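Local coordinates for protein putative NADPH-dependent oxidoreductase (Desulfitobacterium hafniense DCB-2, PDB 3DB2) that probably catalyses NAD(P)H-dependent redox chemistry on a substrate not yet identified, as a two-domain dehydrogenase of the GFO/IDH/MocA family, at residues E81-C86 with I93-P98; C122-R127 with E325-N330; S126-A131 with L303-E308; A172-P175 with T180-G183; H185-L190 with A332-A337. One frame throughout, in Å; residues are numbered along the deposited sequence.

Contact 1: residues E81-C86 with I93-P98; sequences EVIEQC and IYVEKP
I83 points from helix 79-88 into the face of strand 92-96, where both its branches lie against I93 and the CD1 tip goes on to V95. I83 CG2 rests 4.1 Å from I93 CG1, and I83 CG1 meets I93 CG2 in return, so the two isoleucines mesh branch against branch, CG2 of each beside CG1 of the other, while the side chains cross at a slant. The longer arm goes further: I83 CD1 reaches V95 at about a right angle and sits against its branch point, 4.0 Å from V95 CG1 and 4.1 Å from both CB and CG2. The second bump comes from the strand. I93 bends back at its second torsion (chi2 -67°), which carries its tip to the helix, where I93 CD1 lies 3.8 Å from C86 CB and 4.1 Å from the carbonyl oxygen of I83. I93 CD1 thus fills the hollow between two residues about one helical turn apart. The two elements run antiparallel, at 172°, with axes 9.8 Å apart, as expected of the helix and returning strand in the beta-alpha-beta unit of strand 69-72, helix 79-88 and strand 92-96 in the Rossmann fold. Y94, between the two strand residues that touch, points away from the helix. The apolar layer extends to its neighbours: I72 and V70 of strand 69-72 flank I83 and C86, while I109 and I113 of helix 103-116 close on I83 and I93. From the next strand, F120 lies against both I93 and V95.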
# COMPACT_ATOMS: atom_id res chain seq x y z
N GLU C 81 33.68 -12.37 3.20
CA GLU C 81 35.01 -12.98 3.10
C GLU C 81 35.37 -13.24 1.65
O GLU C 81 36.54 -13.22 1.24
CB GLU C 81 35.06 -14.27 3.93
CG GLU C 81 34.09 -15.32 3.46
CD GLU C 81 34.05 -16.54 4.35
OE1 GLU C 81 33.17 -16.56 5.23
OE2 GLU C 81 34.88 -17.45 4.15
N VAL C 82 34.39 -13.54 0.78
CA VAL C 82 34.78 -13.81 -0.60
C VAL C 82 35.22 -12.53 -1.29
O VAL C 82 36.24 -12.48 -1.99
CB VAL C 82 33.64 -14.49 -1.36
CG1 VAL C 82 34.01 -14.63 -2.82
CG2 VAL C 82 33.33 -15.85 -0.75
N ILE C 83 34.45 -11.46 -1.10
CA ILE C 83 34.86 -10.15 -1.61
C ILE C 83 36.21 -9.74 -1.06
O ILE C 83 37.09 -9.24 -1.78
CB ILE C 83 33.79 -9.07 -1.30
CG1 ILE C 83 32.45 -9.32 -1.98
CG2 ILE C 83 34.30 -7.69 -1.64
CD1 ILE C 83 31.26 -8.58 -1.34
N GLU C 84 36.46 -9.96 0.22
CA GLU C 84 37.76 -9.53 0.77
C GLU C 84 38.90 -10.29 0.08
O GLU C 84 39.87 -9.65 -0.33
CB GLU C 84 37.78 -9.74 2.27
CG GLU C 84 37.03 -8.75 3.13
CD GLU C 84 36.85 -9.18 4.57
OE1 GLU C 84 36.89 -10.39 4.87
OE2 GLU C 84 36.67 -8.30 5.45
N GLN C 85 38.76 -11.61 -0.06
CA GLN C 85 39.81 -12.37 -0.73
C GLN C 85 40.00 -11.94 -2.16
O GLN C 85 41.13 -11.76 -2.65
CB GLN C 85 39.51 -13.87 -0.64
CG GLN C 85 40.75 -14.70 -0.96
CD GLN C 85 40.55 -16.19 -1.05
OE1 GLN C 85 39.46 -16.73 -0.87
NE2 GLN C 85 41.62 -16.91 -1.35
N CYS C 86 38.91 -11.70 -2.90
CA CYS C 86 39.09 -11.31 -4.31
C CYS C 86 39.62 -9.89 -4.45
O CYS C 86 40.52 -9.61 -5.23
CB CYS C 86 37.77 -11.44 -5.07
SG CYS C 86 37.13 -13.11 -5.10
N ILE C 93 34.81 -6.29 -8.50
CA ILE C 93 33.82 -7.09 -7.84
C ILE C 93 32.42 -6.83 -8.38
O ILE C 93 31.96 -5.69 -8.37
CB ILE C 93 33.79 -6.78 -6.33
CG1 ILE C 93 35.11 -6.96 -5.56
CG2 ILE C 93 32.68 -7.58 -5.68
CD1 ILE C 93 35.58 -8.40 -5.48
N TYR C 94 31.77 -7.89 -8.82
CA TYR C 94 30.31 -7.96 -8.95
C TYR C 94 29.87 -8.92 -7.83
O TYR C 94 30.33 -10.06 -7.71
CB TYR C 94 29.84 -8.32 -10.36
CG TYR C 94 28.33 -8.44 -10.41
CD1 TYR C 94 27.68 -9.64 -10.12
CD2 TYR C 94 27.55 -7.34 -10.72
CE1 TYR C 94 26.32 -9.78 -10.14
CE2 TYR C 94 26.16 -7.46 -10.75
CZ TYR C 94 25.57 -8.67 -10.47
OH TYR C 94 24.21 -8.83 -10.47
N VAL C 95 28.91 -8.47 -7.02
CA VAL C 95 28.27 -9.32 -6.04
C VAL C 95 26.74 -9.17 -6.16
O VAL C 95 26.19 -8.10 -6.43
CB VAL C 95 28.76 -9.11 -4.60
CG1 VAL C 95 28.37 -7.77 -4.02
CG2 VAL C 95 28.26 -10.22 -3.68
N GLU C 96 26.05 -10.30 -6.01
CA GLU C 96 24.60 -10.28 -6.09
C GLU C 96 24.06 -9.56 -4.87
O GLU C 96 24.68 -9.43 -3.82
CB GLU C 96 23.95 -11.66 -6.07
CG GLU C 96 23.43 -12.07 -7.43
CD GLU C 96 22.44 -11.06 -7.99
OE1 GLU C 96 21.85 -10.24 -7.26
OE2 GLU C 96 22.29 -11.11 -9.23
N LYS C 97 22.82 -9.08 -5.01
CA LYS C 97 22.16 -8.39 -3.95
C LYS C 97 21.77 -9.25 -2.71
O LYS C 97 21.55 -10.46 -3.07
CB LYS C 97 20.87 -7.66 -4.32
CG LYS C 97 20.02 -8.31 -5.36
CD LYS C 97 19.52 -9.70 -5.05
CE LYS C 97 18.46 -9.67 -3.96
NZ LYS C 97 17.46 -10.75 -4.26
N PRO C 98 21.57 -8.98 -1.40
CA PRO C 98 21.80 -7.87 -0.39
C PRO C 98 23.33 -7.95 -0.48
O PRO C 98 23.80 -9.08 -0.69
CB PRO C 98 21.14 -8.26 0.87
CG PRO C 98 21.13 -9.75 0.81
CD PRO C 98 20.98 -10.11 -0.63

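Contact 2: residues C122-R127 with E325-N330; sequences CGHSSR and EASLRN
The imidazole of H124 has the amide nitrogen of N330 over one face, H124 NE2 to N330 ND2 measuring 3.2 Å, with ring and amide planes 70° apart. S327 OG stands at the ring's edge, 3.8 Å from H124 CE1. Also at the edge, in the ring plane, a water lies 3.0 Å from H124 NE2 and donates to the carbonyl oxygen of S327. The ring's other nitrogen turns back on its own strand: H124 ND1 donates to C122 O at 2.9 Å, reaching it from above the carbonyl plane. These two links hold the ring's rotation, and an alanine here would probably leave the water without its ring partner, take the side-chain donor from C122 O and open a gap beside N330 ND2. At the ring's edge S327 OG also approaches C122 CB, at a rather short 3.0 Å. The serine hydroxyl is satisfied by G323 O, just before the helix, and N330 ND2 by D188 OD1. R127, further along the chain, forms salt bridges with D188 and E321. The contact sets the last strand of the Rossmann sheet, 120-123, and the loop after it against helix 324-343, while V184 and D188 of helix 183-194 also touch H124.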
# COMPACT_ATOMS: atom_id res chain seq x y z
N CYS C 122 27.06 -3.95 -6.42
CA CYS C 122 26.16 -4.91 -5.78
C CYS C 122 24.88 -4.93 -6.61
O CYS C 122 24.16 -3.94 -6.68
CB CYS C 122 25.89 -4.53 -4.32
SG CYS C 122 24.77 -5.70 -3.53
N GLY C 123 24.58 -5.98 -7.33
CA GLY C 123 23.58 -6.08 -8.33
C GLY C 123 22.15 -6.12 -7.85
O GLY C 123 21.61 -7.18 -7.62
N HIS C 124 21.52 -4.95 -7.77
CA HIS C 124 20.08 -4.74 -7.69
C HIS C 124 19.58 -4.36 -9.09
O HIS C 124 19.65 -3.20 -9.47
CB HIS C 124 19.74 -3.63 -6.71
CG HIS C 124 20.40 -3.72 -5.38
ND1 HIS C 124 21.75 -3.59 -5.17
CD2 HIS C 124 19.86 -3.93 -4.17
CE1 HIS C 124 22.01 -3.71 -3.89
NE2 HIS C 124 20.88 -3.92 -3.26
N SER C 125 19.11 -5.31 -9.89
CA SER C 125 18.98 -5.00 -11.32
C SER C 125 17.62 -4.46 -11.71
O SER C 125 17.48 -4.03 -12.84
CB SER C 125 19.27 -6.27 -12.16
OG SER C 125 18.21 -7.21 -12.02
N SER C 126 16.65 -4.50 -10.80
CA SER C 126 15.31 -3.99 -11.09
C SER C 126 15.30 -2.54 -11.55
O SER C 126 14.49 -2.14 -12.40
CB SER C 126 14.39 -4.14 -9.83
OG SER C 126 13.04 -3.96 -10.21
N ARG C 127 16.17 -1.70 -10.97
CA ARG C 127 16.23 -0.29 -11.30
C ARG C 127 16.67 -0.11 -12.76
O ARG C 127 16.42 0.96 -13.30
CB ARG C 127 17.18 0.52 -10.41
CG ARG C 127 18.64 0.16 -10.42
CD ARG C 127 19.50 1.29 -9.92
NE ARG C 127 19.54 1.36 -8.46
CZ ARG C 127 20.13 2.40 -7.85
NH1 ARG C 127 20.68 3.37 -8.56
NH2 ARG C 127 20.21 2.52 -6.53
N GLU C 325 28.30 1.73 -0.26
CA GLU C 325 27.55 2.62 0.63
C GLU C 325 26.05 2.54 0.36
O GLU C 325 25.23 2.36 1.26
CB GLU C 325 28.03 4.04 0.43
CG GLU C 325 28.02 4.97 1.62
CD GLU C 325 28.70 6.27 1.19
OE1 GLU C 325 28.08 7.05 0.44
OE2 GLU C 325 29.86 6.46 1.63
N ALA C 326 25.71 2.70 -0.91
CA ALA C 326 24.35 2.65 -1.41
C ALA C 326 23.74 1.30 -1.07
O ALA C 326 22.62 1.22 -0.57
CB ALA C 326 24.32 2.96 -2.88
N SER C 327 24.48 0.23 -1.31
CA SER C 327 23.96 -1.11 -1.00
C SER C 327 23.70 -1.26 0.49
O SER C 327 22.69 -1.83 0.91
CB SER C 327 24.93 -2.20 -1.47
OG SER C 327 25.22 -2.04 -2.84
N LEU C 328 24.65 -0.73 1.27
CA LEU C 328 24.56 -0.76 2.73
C LEU C 328 23.29 -0.00 3.12
O LEU C 328 22.62 -0.43 4.05
CB LEU C 328 25.82 -0.18 3.36
CG LEU C 328 25.99 -0.29 4.87
CD1 LEU C 328 27.46 -0.28 5.24
CD2 LEU C 328 25.27 0.80 5.63
N ARG C 329 22.95 1.09 2.44
CA ARG C 329 21.75 1.83 2.81
C ARG C 329 20.51 0.98 2.59
O ARG C 329 19.55 1.09 3.35
CB ARG C 329 21.60 3.12 2.03
CG ARG C 329 22.09 4.38 2.71
CD ARG C 329 21.40 5.62 2.16
NE ARG C 329 21.01 6.58 3.17
CZ ARG C 329 19.85 6.64 3.82
NH1 ARG C 329 18.89 5.76 3.59
NH2 ARG C 329 19.68 7.61 4.71
N ASN C 330 20.54 0.14 1.56
CA ASN C 330 19.40 -0.76 1.32
C ASN C 330 19.26 -1.78 2.44
O ASN C 330 18.18 -2.08 2.97
CB ASN C 330 19.54 -1.45 -0.04
CG ASN C 330 19.39 -0.51 -1.22
OD1 ASN C 330 18.83 0.57 -1.04
ND2 ASN C 330 19.89 -0.96 -2.37
O HOH W 1 22.14 -4.51 -0.62

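Contact 3: residues S126-A131 with L303-E308; sequences SRRLGA and LRVEVE
R128 lays its aliphatic chain against helix 302-316, and the tight part of the contact is there. R128 CD is 3.6 Å from V305 CG2, the two side chains running alongside in opposite senses, and R128 NE comes within 3.5 Å of E306 CB. The chain is bent at its second torsion (chi2 -139°), bringing one face of the guanidinium over the backbone of E306, whose CA stands 3.8 Å above the plane, displaced from the centre of the group. The E306 side chain crosses that of R128 at about a right angle. The looser side is polar and bridged by water: no direct bond joins the two charged groups, R128 NE and E306 OE1 being 4.7 Å apart. A water in the guanidinium plane accepts from R128 NE at 2.8 Å and donates to E306 OE1 at 3.0 Å. Stronger partners lie outside this pair, R128 NH2 forming a salt bridge with E309 and E306 OE2 a hydrogen bond with Y94 OH. V305, partly exposed, borders the contact. The arrangement joins the chain leaving the Rossmann sheet to a late helix that itself packs on M20 of helix 15-24 in the Rossmann region, consistent with a two-domain GFO/IDH/MocA-type dehydrogenase.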
# COMPACT_ATOMS: atom_id res chain seq x y z
N SER C 126 16.65 -4.50 -10.80
CA SER C 126 15.31 -3.99 -11.09
C SER C 126 15.30 -2.54 -11.55
O SER C 126 14.49 -2.14 -12.40
CB SER C 126 14.39 -4.14 -9.83
OG SER C 126 13.04 -3.96 -10.21
N ARG C 127 16.17 -1.70 -10.97
CA ARG C 127 16.23 -0.29 -11.30
C ARG C 127 16.67 -0.11 -12.76
O ARG C 127 16.42 0.96 -13.30
CB ARG C 127 17.18 0.52 -10.41
CG ARG C 127 18.64 0.16 -10.42
CD ARG C 127 19.50 1.29 -9.92
NE ARG C 127 19.54 1.36 -8.46
CZ ARG C 127 20.13 2.40 -7.85
NH1 ARG C 127 20.68 3.37 -8.56
NH2 ARG C 127 20.21 2.52 -6.53
N ARG C 128 17.27 -1.14 -13.33
CA ARG C 128 17.74 -1.09 -14.70
C ARG C 128 16.65 -1.37 -15.73
O ARG C 128 16.83 -1.07 -16.93
CB ARG C 128 18.88 -2.10 -14.91
CG ARG C 128 19.92 -2.14 -13.83
CD ARG C 128 21.31 -2.28 -14.39
NE ARG C 128 22.27 -1.86 -13.38
CZ ARG C 128 23.20 -0.94 -13.38
NH1 ARG C 128 23.41 -0.18 -14.42
NH2 ARG C 128 23.95 -0.77 -12.29
N LEU C 129 15.54 -1.96 -15.30
CA LEU C 129 14.46 -2.26 -16.22
C LEU C 129 14.04 -1.00 -16.97
O LEU C 129 14.13 0.07 -16.38
CB LEU C 129 13.28 -2.86 -15.48
CG LEU C 129 13.45 -4.31 -14.99
CD1 LEU C 129 12.32 -4.70 -14.06
CD2 LEU C 129 13.49 -5.26 -16.18
N GLY C 130 13.59 -1.14 -18.22
CA GLY C 130 13.20 0.04 -18.99
C GLY C 130 12.05 0.74 -18.26
O GLY C 130 11.94 1.95 -18.29
N ALA C 131 11.21 -0.03 -17.59
CA ALA C 131 10.08 0.58 -16.87
C ALA C 131 10.58 1.43 -15.72
O ALA C 131 10.07 2.53 -15.55
CB ALA C 131 9.14 -0.48 -16.38
N LEU C 303 19.92 -7.97 -16.41
CA LEU C 303 21.02 -8.74 -15.80
C LEU C 303 22.29 -8.55 -16.62
O LEU C 303 23.40 -8.40 -16.12
CB LEU C 303 20.63 -10.22 -15.71
CG LEU C 303 19.38 -10.56 -14.91
CD1 LEU C 303 19.17 -12.07 -14.89
CD2 LEU C 303 19.49 -10.00 -13.51
N ARG C 304 22.16 -8.52 -17.94
CA ARG C 304 23.31 -8.30 -18.80
C ARG C 304 23.93 -6.92 -18.62
O ARG C 304 25.14 -6.78 -18.46
CB ARG C 304 22.90 -8.46 -20.27
CG ARG C 304 23.99 -8.09 -21.26
CD ARG C 304 23.58 -8.50 -22.67
NE ARG C 304 24.53 -8.01 -23.66
CZ ARG C 304 24.41 -8.16 -24.97
NH1 ARG C 304 23.38 -8.77 -25.53
NH2 ARG C 304 25.35 -7.67 -25.78
N VAL C 305 23.09 -5.88 -18.63
CA VAL C 305 23.63 -4.52 -18.55
C VAL C 305 24.30 -4.27 -17.21
O VAL C 305 25.24 -3.46 -17.18
CB VAL C 305 22.61 -3.42 -18.82
CG1 VAL C 305 22.06 -3.55 -20.23
CG2 VAL C 305 21.49 -3.43 -17.77
N GLU C 306 23.88 -4.90 -16.13
CA GLU C 306 24.52 -4.59 -14.84
C GLU C 306 25.95 -5.12 -14.75
O GLU C 306 26.81 -4.44 -14.20
CB GLU C 306 23.65 -5.06 -13.69
CG GLU C 306 23.72 -6.49 -13.22
CD GLU C 306 22.82 -6.80 -12.03
OE1 GLU C 306 22.63 -5.94 -11.14
OE2 GLU C 306 22.29 -7.92 -11.95
N VAL C 307 26.20 -6.30 -15.32
CA VAL C 307 27.56 -6.84 -15.40
C VAL C 307 28.41 -6.03 -16.37
O VAL C 307 29.58 -5.69 -16.11
CB VAL C 307 27.53 -8.34 -15.76
CG1 VAL C 307 28.93 -8.94 -15.74
CG2 VAL C 307 26.59 -9.09 -14.80
N GLU C 308 27.85 -5.65 -17.52
CA GLU C 308 28.51 -4.84 -18.52
C GLU C 308 28.96 -3.46 -18.00
O GLU C 308 29.96 -2.91 -18.46
CB GLU C 308 27.62 -4.59 -19.75
CG GLU C 308 27.57 -5.81 -20.67
CD GLU C 308 26.63 -5.59 -21.84
OE1 GLU C 308 25.76 -4.68 -21.79
OE2 GLU C 308 26.73 -6.34 -22.83
O HOH W 2 22.35 -2.97 -10.86

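Contact 4: residues A172-P175 with T180-G183; sequences ATAP and TQLG
T180 OG1 donates to the carbonyl oxygen of P175 at 2.6 Å, a short bond lying in the carbonyl plane on a lone pair, with a C=O...donor angle of 126°. The same oxygen takes a second, weak bond from T180 N at 3.3 Å, whose N-H...acceptor angle is only 123°. Hydroxyl and amide of one residue therefore grip one acceptor, the hydroxyl doing most of the work. It can do so because its first torsion (chi1 -67°) sets OG1 beside the backbone N, with both groups facing P175. The proline ring lies against the hydroxyl too, P175 CD coming to 3.3 Å from T180 OG1. A valine in place of T180 would probably keep much of the bulk but leave the P175 carbonyl with just the weak amide bond on this side, freeing the turn to shift. Beside this pair Q181 bends at its second torsion to bring NE2 to 3.9 Å from A174 CB, a van der Waals approach of the amide nitrogen to a methyl. Two other polar atoms have partners outside: A174 O accepts from N213 ND2, and T173 OG1, in the conformer given, bonds to W167 O and E170 O. Proline has no N-H to offer, so P175 acts here as an acceptor alone, and the loop leading into helix 178-181, in the GFO/IDH/MocA C-terminal family region, is tied to that helix through one carbonyl with two donors from T180.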
# COMPACT_ATOMS: atom_id res chain seq x y z
N ALA C 172 18.28 -15.05 11.22
CA ALA C 172 19.65 -14.60 10.96
C ALA C 172 20.02 -14.64 9.49
O ALA C 172 20.80 -13.84 8.97
CB ALA C 172 20.65 -15.46 11.74
N THR C 173 19.47 -15.59 8.73
CA THR C 173 19.85 -15.71 7.32
C THR C 173 18.93 -14.92 6.40
O THR C 173 19.29 -14.52 5.29
CB THR C 173 19.86 -17.23 7.05
OG1 THR C 173 18.58 -17.81 7.34
CG2 THR C 173 20.82 -17.89 8.04
N ALA C 174 17.69 -14.72 6.85
CA ALA C 174 16.70 -14.00 6.06
C ALA C 174 15.95 -13.02 6.95
O ALA C 174 14.80 -13.19 7.34
CB ALA C 174 15.78 -15.00 5.37
N PRO C 175 16.59 -11.94 7.33
CA PRO C 175 15.93 -10.96 8.20
C PRO C 175 14.64 -10.41 7.57
O PRO C 175 14.56 -9.98 6.43
CB PRO C 175 16.99 -9.89 8.37
CG PRO C 175 18.29 -10.56 8.07
CD PRO C 175 17.98 -11.57 7.00
N THR C 180 13.99 -9.30 3.25
CA THR C 180 15.31 -9.40 2.63
C THR C 180 15.25 -9.88 1.19
O THR C 180 15.67 -9.18 0.27
CB THR C 180 16.21 -10.35 3.45
OG1 THR C 180 16.49 -9.77 4.73
CG2 THR C 180 17.54 -10.53 2.76
N GLN C 181 14.72 -11.07 0.96
CA GLN C 181 14.77 -11.74 -0.33
C GLN C 181 14.02 -10.96 -1.41
O GLN C 181 14.47 -10.92 -2.56
CB GLN C 181 14.16 -13.15 -0.28
CG GLN C 181 14.97 -14.26 0.33
CD GLN C 181 16.41 -13.88 0.64
OE1 GLN C 181 17.31 -14.04 -0.19
NE2 GLN C 181 16.61 -13.39 1.87
N LEU C 182 12.87 -10.41 -1.03
CA LEU C 182 12.00 -9.70 -1.96
C LEU C 182 12.16 -8.20 -1.72
O LEU C 182 12.34 -7.43 -2.66
CB LEU C 182 10.52 -10.10 -1.80
CG LEU C 182 10.17 -11.58 -1.93
CD1 LEU C 182 8.65 -11.79 -1.96
CD2 LEU C 182 10.81 -12.17 -3.16
N GLY C 183 12.10 -7.75 -0.49
CA GLY C 183 12.03 -6.33 -0.21
C GLY C 183 13.24 -5.55 -0.67
O GLY C 183 13.14 -4.36 -0.99

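Contact 5: residues H185-L190 with A332-A337; sequences HQIDNL and AVVLAA
I187 thrusts its CD1 methyl into the angle between V333 and V334, 3.6 Å from V333 CG1 and 3.5 Å from V334 CG2. This is helix-to-helix packing: one isoleucine tip from helix 183-194, within the GFO/IDH/MocA C-terminal family region, wedged against two successive valines of the long helix 324-343. I187 and V333 meet tip to tip, and the match continues down the branches, with I187 CG1 3.9 Å from V333 CG1 and I187 CG2 3.8 Å from V333 CB. V334 is met differently. There the isoleucine crosses at about a right angle and a single methyl pair makes the contact. The outstretched second torsion of I187 (chi2 172°) carries CD1 out to both valines, while CG2, anti to the backbone N, stays back against V333 alone. All three residues are buried, and no hydrogen bond crosses between the segments. On helix 183-194, Q186 NE2 donates to V153 O and N189 ND2 bonds to S126 OG, while both side chains lie against F241 and I243 of strand 240-247. The helix thus stands between the mixed sheet and helix 324-343, with I187 directed at the latter. V334 also touches L179 and T180 of helix 178-181, and A332 packs on helix 349-353. Within helix 183-194, N189 ND2 donates to Q186 OE1 at 3.0 Å, nearly straight at 167°, with the oxygen in the amide plane of N189.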
# COMPACT_ATOMS: atom_id res chain seq x y z
N HIS C 185 14.87 -5.55 -3.28
CA HIS C 185 14.65 -5.09 -4.65
C HIS C 185 13.86 -3.78 -4.66
O HIS C 185 14.28 -2.79 -5.28
CB HIS C 185 13.86 -6.09 -5.47
CG HIS C 185 14.54 -7.36 -5.86
ND1 HIS C 185 15.17 -7.52 -7.07
CD2 HIS C 185 14.66 -8.53 -5.20
CE1 HIS C 185 15.66 -8.75 -7.13
NE2 HIS C 185 15.36 -9.38 -6.01
N GLN C 186 12.73 -3.83 -3.95
CA GLN C 186 11.88 -2.62 -3.88
C GLN C 186 12.48 -1.52 -3.04
O GLN C 186 12.33 -0.32 -3.39
CB GLN C 186 10.47 -3.00 -3.38
CG GLN C 186 9.74 -3.90 -4.38
CD GLN C 186 9.19 -3.17 -5.59
OE1 GLN C 186 9.76 -2.23 -6.16
NE2 GLN C 186 8.05 -3.66 -6.04
N ILE C 187 13.19 -1.83 -1.96
CA ILE C 187 13.95 -0.82 -1.24
C ILE C 187 14.94 -0.09 -2.13
O ILE C 187 15.08 1.15 -2.10
CB ILE C 187 14.67 -1.45 -0.03
CG1 ILE C 187 13.59 -1.97 0.95
CG2 ILE C 187 15.64 -0.49 0.62
CD1 ILE C 187 14.19 -2.78 2.07
N ASP C 188 15.65 -0.82 -2.97
CA ASP C 188 16.55 -0.18 -3.94
C ASP C 188 15.73 0.63 -4.94
O ASP C 188 16.14 1.78 -5.20
CB ASP C 188 17.43 -1.20 -4.65
CG ASP C 188 18.45 -0.43 -5.50
OD1 ASP C 188 19.37 0.19 -4.91
OD2 ASP C 188 18.28 -0.47 -6.73
N ASN C 189 14.64 0.08 -5.46
CA ASN C 189 13.82 0.88 -6.38
C ASN C 189 13.38 2.17 -5.72
O ASN C 189 13.38 3.22 -6.37
CB ASN C 189 12.60 0.10 -6.88
CG ASN C 189 13.03 -0.99 -7.86
OD1 ASN C 189 14.11 -0.91 -8.44
ND2 ASN C 189 12.15 -1.97 -8.01
N LEU C 190 12.98 2.13 -4.46
CA LEU C 190 12.45 3.30 -3.76
C LEU C 190 13.49 4.39 -3.56
O LEU C 190 13.23 5.58 -3.71
CB LEU C 190 11.89 2.87 -2.39
CG LEU C 190 10.55 2.13 -2.47
CD1 LEU C 190 10.21 1.43 -1.16
CD2 LEU C 190 9.45 3.10 -2.86
N ALA C 332 20.30 -1.45 5.50
CA ALA C 332 19.95 -0.68 6.68
C ALA C 332 18.44 -0.48 6.80
O ALA C 332 17.88 -0.48 7.89
CB ALA C 332 20.65 0.67 6.63
N VAL C 333 17.74 -0.33 5.68
CA VAL C 333 16.27 -0.28 5.73
C VAL C 333 15.71 -1.57 6.30
O VAL C 333 14.82 -1.59 7.15
CB VAL C 333 15.70 0.04 4.34
CG1 VAL C 333 14.19 0.04 4.26
CG2 VAL C 333 16.18 1.44 3.91
N VAL C 334 16.25 -2.71 5.82
CA VAL C 334 15.79 -4.01 6.29
C VAL C 334 16.10 -4.13 7.79
O VAL C 334 15.23 -4.57 8.54
CB VAL C 334 16.41 -5.17 5.49
CG1 VAL C 334 15.99 -6.52 6.08
CG2 VAL C 334 15.99 -5.13 4.02
N LEU C 335 17.30 -3.72 8.21
CA LEU C 335 17.64 -3.91 9.63
C LEU C 335 16.79 -2.98 10.51
O LEU C 335 16.38 -3.36 11.61
CB LEU C 335 19.13 -3.71 9.85
CG LEU C 335 20.07 -4.63 9.07
CD1 LEU C 335 21.53 -4.20 9.24
CD2 LEU C 335 19.91 -6.10 9.48
N ALA C 336 16.50 -1.80 9.98
CA ALA C 336 15.70 -0.84 10.78
C ALA C 336 14.30 -1.37 10.95
O ALA C 336 13.69 -1.19 12.02
CB ALA C 336 15.75 0.51 10.09
N ALA C 337 13.78 -1.99 9.88
CA ALA C 337 12.45 -2.60 9.90
C ALA C 337 12.35 -3.76 10.87
O ALA C 337 11.37 -3.89 11.60
CB ALA C 337 12.04 -3.05 8.50

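Contact 1 lies within the Rossmann domain and closes before all the others open; contact 2 starts from the neighbouring strand, 120-123, of the same parallel sheet, with centres 13 Å apart. Contacts 2 and 3 share S126 and R127 and run to two successive late helices, 324-343 and 302-316, so the chain leaving the sheet is met by returning segments. Contacts 2 and 5 both use helix 324-343, their centres 9 Å apart. Contact 4 is nested inside the loops closed by contacts 2 and 3 and closes before contact 5 opens, whereas contact 5 crosses contacts 2 and 3. Together they run from the nucleotide-binding domain to the C-terminal domain, consistent with a two-domain dehydrogenase.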